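Local coordinates for EscD/YscD/HrpQ family type III secretion system inner membrane ring protein (Pseudomonas aeruginosa, PDB 6UID) that probably helps build the inner-membrane ring of the type III secretion system, with a cytoplasmic domain placed at the interface between basal body and sorting platform, at residues A86-T89 with R94-F97; T96-D99 with S103-E106. One frame throughout, in Å; residues are numbered along the deposited sequence. Where two conformers were deposited one is given.

Contact 1 (A86-T89 with R94-F97); sequences AGQT and RWTF. Unlike the reference sequence in segment 94-97: T96 (reference Ala).
The indole of W95 carries Q88 on one face: CB of Q88 sits over the five-membered ring, 3.3 Å from its centroid and displaced toward the rim, a CH-pi contact. CG of Q88 follows over the same ring system, 3.7 Å from CZ2 of W95. The glutamine is bent at chi2 (-65°) and carries its amide to the F97 edge instead of laying it flat on the indole; amide and indole planes are 38° apart. NE2 of Q88 ends 4.3 Å from CE1 of F97, while W5 meets F97 edge-to-face.

Beneath these side chains, Q88 and W95 form an antiparallel hydrogen-bonded pair: Q88 N binds W95 O, and W95 N returns a bond to Q88 O at 2.9 Å, the straighter of the two at 162°. T89 and R94 are the adjoining non-hydrogen-bonded pair. On the other face of this hairpin, in the R94 conformer given, CG2 of T89 runs alongside the arginine stem, 3.6 Å from CD of R94; a second conformer makes this less certain.

W95 also meets I7 and F9 of strand 5-9 and L49 and L51 of the second sheet, so the Q88-W95 pair belongs to the core between the two sheets. NE2 of Q88 donates to Q71 OE1 and to a water at 3.2 Å that in turn donates to T96 OG1, which fixes the rotation of the amide; NE1 of W95 gives its N-H to another water at 3.0 Å. Q88 thus packs CB and CG on W95 while both NE2 hydrogens have acceptors.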
ATOM      1  N   ALA A  86       1.323   9.679  -2.188  1.00 15.10           N
ATOM      2  CA  ALA A  86       0.180   9.672  -1.293  1.00 15.28           C
ATOM      3  C   ALA A  86       0.303   8.506  -0.313  1.00 14.07           C
ATOM      4  O   ALA A  86       0.963   7.499  -0.593  1.00 14.95           O
ATOM      5  CB  ALA A  86      -1.110   9.557  -2.097  1.00 17.05           C
ATOM      6  N   GLY A  87      -0.303   8.644   0.864  1.00 14.77           N
ATOM      7  CA  GLY A  87      -0.244   7.569   1.849  1.00 12.74           C
ATOM      8  C   GLY A  87      -1.201   6.436   1.557  1.00 15.99           C
ATOM      9  O   GLY A  87      -2.424   6.624   1.586  1.00 17.68           O
ATOM     10  N   GLN A  88      -0.679   5.255   1.249  1.00 12.62           N
ATOM     11  CA  GLN A  88      -1.486   4.092   0.917  1.00 11.75           C
ATOM     12  C   GLN A  88      -1.572   3.185   2.143  1.00 14.56           C
ATOM     13  O   GLN A  88      -0.560   2.910   2.800  1.00 14.28           O
ATOM     14  CB  GLN A  88      -0.845   3.311  -0.245  1.00 12.65           C
ATOM     15  CG  GLN A  88      -0.423   4.136  -1.430  1.00 12.91           C
ATOM     16  CD  GLN A  88      -1.569   4.807  -2.187  1.00 13.96           C
ATOM     17  OE1 GLN A  88      -2.735   4.414  -2.069  1.00 15.59           O
ATOM     18  NE2 GLN A  88      -1.235   5.787  -3.003  1.00 14.94           N
ATOM     19  N   THR A  89      -2.766   2.682   2.433  1.00 12.77           N
ATOM     20  CA  THR A  89      -2.941   1.711   3.507  1.00 13.58           C
ATOM     21  C   THR A  89      -3.828   0.577   3.031  1.00 13.68           C
ATOM     22  O   THR A  89      -4.643   0.741   2.125  1.00 14.90           O
ATOM     23  CB  THR A  89      -3.528   2.298   4.798  1.00 14.45           C
ATOM     24  OG1 THR A  89      -4.836   2.833   4.522  1.00 15.91           O
ATOM     25  CG2 THR A  89      -2.650   3.382   5.335  1.00 13.50           C
ATOM     26  N   ARG A  94       1.131  -0.086   5.502  1.00 13.70           N
ATOM     27  CA  ARG A  94       1.252   1.314   5.113  0.50 13.03           C
ATOM     28  C   ARG A  94       2.423   1.440   4.141  1.00 14.17           C
ATOM     29  O   ARG A  94       3.519   0.927   4.415  1.00 14.16           O
ATOM     30  CB  ARG A  94       1.467   2.224   6.322  0.50 14.22           C
ATOM     31  CG  ARG A  94       0.398   2.079   7.396  0.50 15.50           C
ATOM     32  CD  ARG A  94      -0.115   3.427   7.937  0.50 20.26           C
ATOM     33  NE  ARG A  94       0.843   4.128   8.789  0.50 19.95           N
ATOM     34  CZ  ARG A  94       0.569   5.247   9.467  0.50 12.81           C
ATOM     35  NH1 ARG A  94       1.517   5.796  10.215  0.50 20.30           N
ATOM     36  NH2 ARG A  94      -0.652   5.823   9.404  0.50 19.15           N
ATOM     37  N   TRP A  95       2.195   2.105   3.018  1.00 12.00           N
ATOM     38  CA  TRP A  95       3.219   2.171   1.986  1.00 13.67           C
ATOM     39  C   TRP A  95       3.019   3.406   1.129  1.00 12.91           C
ATOM     40  O   TRP A  95       1.963   4.047   1.157  1.00 12.79           O
ATOM     41  CB  TRP A  95       3.182   0.914   1.102  1.00 12.52           C
ATOM     42  CG  TRP A  95       1.909   0.698   0.312  1.00 11.50           C
ATOM     43  CD1 TRP A  95       0.723   0.214   0.783  1.00 12.35           C
ATOM     44  CD2 TRP A  95       1.725   0.915  -1.083  1.00 10.86           C
ATOM     45  NE1 TRP A  95      -0.182   0.122  -0.238  1.00 12.84           N
ATOM     46  CE2 TRP A  95       0.408   0.538  -1.397  1.00 12.39           C
ATOM     47  CE3 TRP A  95       2.550   1.389  -2.106  1.00 11.12           C
ATOM     48  CZ2 TRP A  95      -0.104   0.628  -2.694  1.00 12.69           C
ATOM     49  CZ3 TRP A  95       2.052   1.464  -3.395  1.00 11.96           C
ATOM     50  CH2 TRP A  95       0.721   1.114  -3.680  1.00 13.38           C
ATOM     51  N   THR A  96       4.045   3.747   0.357  1.00 12.38           N
ATOM     52  CA  THR A  96       3.910   4.734  -0.694  1.00 11.88           C
ATOM     53  C   THR A  96       4.832   4.348  -1.837  1.00 12.96           C
ATOM     54  O   THR A  96       5.684   3.460  -1.703  1.00 12.77           O
ATOM     55  CB  THR A  96       4.229   6.139  -0.199  1.00 16.80           C
ATOM     56  OG1 THR A  96       3.694   7.078  -1.148  1.00 25.28           O
ATOM     57  CG2 THR A  96       5.721   6.304  -0.037  1.00 14.82           C
ATOM     58  N   PHE A  97       4.683   5.017  -2.965  1.00 11.93           N
ATOM     59  CA  PHE A  97       5.543   4.759  -4.105  1.00 12.58           C
ATOM     60  C   PHE A  97       5.898   6.072  -4.771  1.00 12.64           C
ATOM     61  O   PHE A  97       5.187   7.076  -4.616  1.00 12.99           O
ATOM     62  CB  PHE A  97       4.898   3.772  -5.105  1.00 12.25           C
ATOM     63  CG  PHE A  97       3.816   4.383  -5.961  1.00 12.10           C
ATOM     64  CD1 PHE A  97       2.543   4.508  -5.461  1.00 14.46           C
ATOM     65  CD2 PHE A  97       4.098   4.821  -7.237  1.00 13.44           C
ATOM     66  CE1 PHE A  97       1.536   5.095  -6.263  1.00 14.64           C
ATOM     67  CE2 PHE A  97       3.122   5.406  -8.020  1.00 15.85           C
ATOM     68  CZ  PHE A  97       1.848   5.524  -7.529  1.00 14.41           C
TER
HETATM   69  O   HOH W   1       1.916   6.425  -3.056  1.00 20.28           O
HETATM   70  O   HOH W   2      -3.141   0.032  -0.361  1.00 16.58           O

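Contact 2 (T96-D99 with S103-E106); sequences TFCD and SFPE. Unlike the reference sequence in segment 96-99: T96 (reference Ala).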
ATOM      1  N   THR A  96       4.045   3.747   0.357  1.00 12.38           N
ATOM      2  CA  THR A  96       3.910   4.734  -0.694  1.00 11.88           C
ATOM      3  C   THR A  96       4.832   4.348  -1.837  1.00 12.96           C
ATOM      4  O   THR A  96       5.684   3.460  -1.703  1.00 12.77           O
ATOM      5  CB  THR A  96       4.229   6.139  -0.199  1.00 16.80           C
ATOM      6  OG1 THR A  96       3.694   7.078  -1.148  1.00 25.28           O
ATOM      7  CG2 THR A  96       5.721   6.304  -0.037  1.00 14.82           C
ATOM      8  N   PHE A  97       4.683   5.017  -2.965  1.00 11.93           N
ATOM      9  CA  PHE A  97       5.543   4.759  -4.105  1.00 12.58           C
ATOM     10  C   PHE A  97       5.898   6.072  -4.771  1.00 12.64           C
ATOM     11  O   PHE A  97       5.187   7.076  -4.616  1.00 12.99           O
ATOM     12  CB  PHE A  97       4.898   3.772  -5.105  1.00 12.25           C
ATOM     13  CG  PHE A  97       3.816   4.383  -5.961  1.00 12.10           C
ATOM     14  CD1 PHE A  97       2.543   4.508  -5.461  1.00 14.46           C
ATOM     15  CD2 PHE A  97       4.098   4.821  -7.237  1.00 13.44           C
ATOM     16  CE1 PHE A  97       1.536   5.095  -6.263  1.00 14.64           C
ATOM     17  CE2 PHE A  97       3.122   5.406  -8.020  1.00 15.85           C
ATOM     18  CZ  PHE A  97       1.848   5.524  -7.529  1.00 14.41           C
ATOM     19  N   CYS A  98       6.962   6.062  -5.557  1.00 11.91           N
ATOM     20  CA  CYS A  98       7.304   7.216  -6.376  1.00 14.08           C
ATOM     21  C   CYS A  98       8.279   6.849  -7.474  1.00 14.00           C
ATOM     22  O   CYS A  98       8.757   5.714  -7.573  1.00 13.23           O
ATOM     23  CB  CYS A  98       7.844   8.379  -5.538  1.00 18.90           C
ATOM     24  SG  CYS A  98       9.453   8.097  -4.789  1.00 20.48           S
ATOM     25  N   ASP A  99       8.547   7.825  -8.334  1.00 16.14           N
ATOM     26  CA  ASP A  99       9.469   7.637  -9.438  0.50 17.44           C
ATOM     27  C   ASP A  99      10.893   7.500  -8.915  1.00 17.48           C
ATOM     28  O   ASP A  99      11.228   8.045  -7.852  1.00 18.58           O
ATOM     29  CB  ASP A  99       9.364   8.837 -10.383  0.50 25.93           C
ATOM     30  CG  ASP A  99      10.496   8.906 -11.384  0.50 32.90           C
ATOM     31  OD1 ASP A  99      10.353   8.335 -12.485  0.50 40.41           O
ATOM     32  OD2 ASP A  99      11.523   9.539 -11.074  0.50 34.37           O
ATOM     33  N   SER A 103      12.593  11.419  -3.959  1.00 21.74           N
ATOM     34  CA  SER A 103      12.875  10.907  -2.626  1.00 21.56           C
ATOM     35  C   SER A 103      11.586  10.614  -1.866  1.00 21.67           C
ATOM     36  O   SER A 103      10.566  11.281  -2.055  1.00 21.95           O
ATOM     37  CB  SER A 103      13.685  11.916  -1.802  1.00 28.67           C
ATOM     38  OG  SER A 103      14.971  12.117  -2.353  1.00 34.90           O
ATOM     39  N   PHE A 104      11.643   9.598  -0.995  1.00 16.99           N
ATOM     40  CA  PHE A 104      10.538   9.308  -0.097  1.00 17.60           C
ATOM     41  C   PHE A 104      10.601  10.214   1.129  1.00 20.28           C
ATOM     42  O   PHE A 104      11.687  10.516   1.630  1.00 22.56           O
ATOM     43  CB  PHE A 104      10.615   7.869   0.408  1.00 16.83           C
ATOM     44  CG  PHE A 104      10.319   6.843  -0.626  1.00 15.87           C
ATOM     45  CD1 PHE A 104       9.026   6.685  -1.083  1.00 18.95           C
ATOM     46  CD2 PHE A 104      11.304   6.002  -1.094  1.00 19.69           C
ATOM     47  CE1 PHE A 104       8.721   5.740  -2.017  1.00 23.24           C
ATOM     48  CE2 PHE A 104      10.989   5.033  -2.046  1.00 22.15           C
ATOM     49  CZ  PHE A 104       9.674   4.936  -2.493  1.00 19.11           C
ATOM     50  N   PRO A 105       9.446  10.593   1.675  1.00 23.63           N
ATOM     51  CA  PRO A 105       9.439  11.248   2.987  1.00 26.87           C
ATOM     52  C   PRO A 105       9.848  10.269   4.072  1.00 23.63           C
ATOM     53  O   PRO A 105       9.558   9.070   4.000  1.00 24.55           O
ATOM     54  CB  PRO A 105       7.975  11.680   3.155  1.00 32.63           C
ATOM     55  CG  PRO A 105       7.189  10.729   2.315  1.00 29.48           C
ATOM     56  CD  PRO A 105       8.088  10.358   1.149  1.00 23.99           C
ATOM     57  N   GLU A 106      10.544  10.788   5.088  1.00 24.23           N
ATOM     58  CA  GLU A 106      10.944   9.946   6.207  1.00 26.71           C
ATOM     59  C   GLU A 106       9.729   9.445   6.974  1.00 28.74           C
ATOM     60  O   GLU A 106       9.719   8.307   7.461  1.00 37.48           O
ATOM     61  CB  GLU A 106      11.887  10.713   7.141  1.00 31.31           C
TER
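The sulfur of C98 lies above one face of the F104 ring. SG of C98 is 4.0 Å from the ring centroid, on a line 20° off the normal, and displaced toward the rim; its nearest ring atom is CE1 of F104, at 3.7 Å. This is a cysteine sulfur-aromatic contact. C98 chi1 of 68° sets SG between the backbone N and the carbonyl carbon, where it meets F104 in the loop that follows the strand. The carbonyl O of S103 is a looser neighbour, 4.3 Å from SG of C98.

The same ring is met from two further directions. CG2 of T96 comes up obliquely, 3.5 Å from CD1 of F104, and the two side chains run antiparallel as they pass. Between T96 and C98, the strand backbone itself reaches the ring edge: CA of F97 lies close to the ring plane, 3.9 Å from CE1 of F104, while the F97 side chain leaves on the other side.

F104 goes on to touch K6 and R8 of strand 5-9 and also Y10, whose hydroxyl hydrogen-bonds P105 O. With T96, C98 and F104 meeting through methyl, sulfur and ring, the returning loop is held against the strand by dispersion and shape, and the hydrogen bond from the Y10 hydroxyl to P105 O adds a directional hold just beyond the ring.

How the contacts relate
Contact 1 comes first along the chain and contact 2 takes over where it ends: the segments overlap at T96 and F97, and the two centres are 9 Å apart. Strand 93-98 serves both. In contact 1 it pairs with strand 88-90 as a beta hairpin within the six-stranded antiparallel sheet, near the centre of the chain; in contact 2 its far end meets the loop that follows it, and the centre of that contact lies about 12 Å from the centre of the chain. One strand therefore contributes W95 to the packing between the sheets and, at its far end, packs against the loop at 103-106, in a cytoplasmic domain whose sequence belongs to the SMAD-FHA clan.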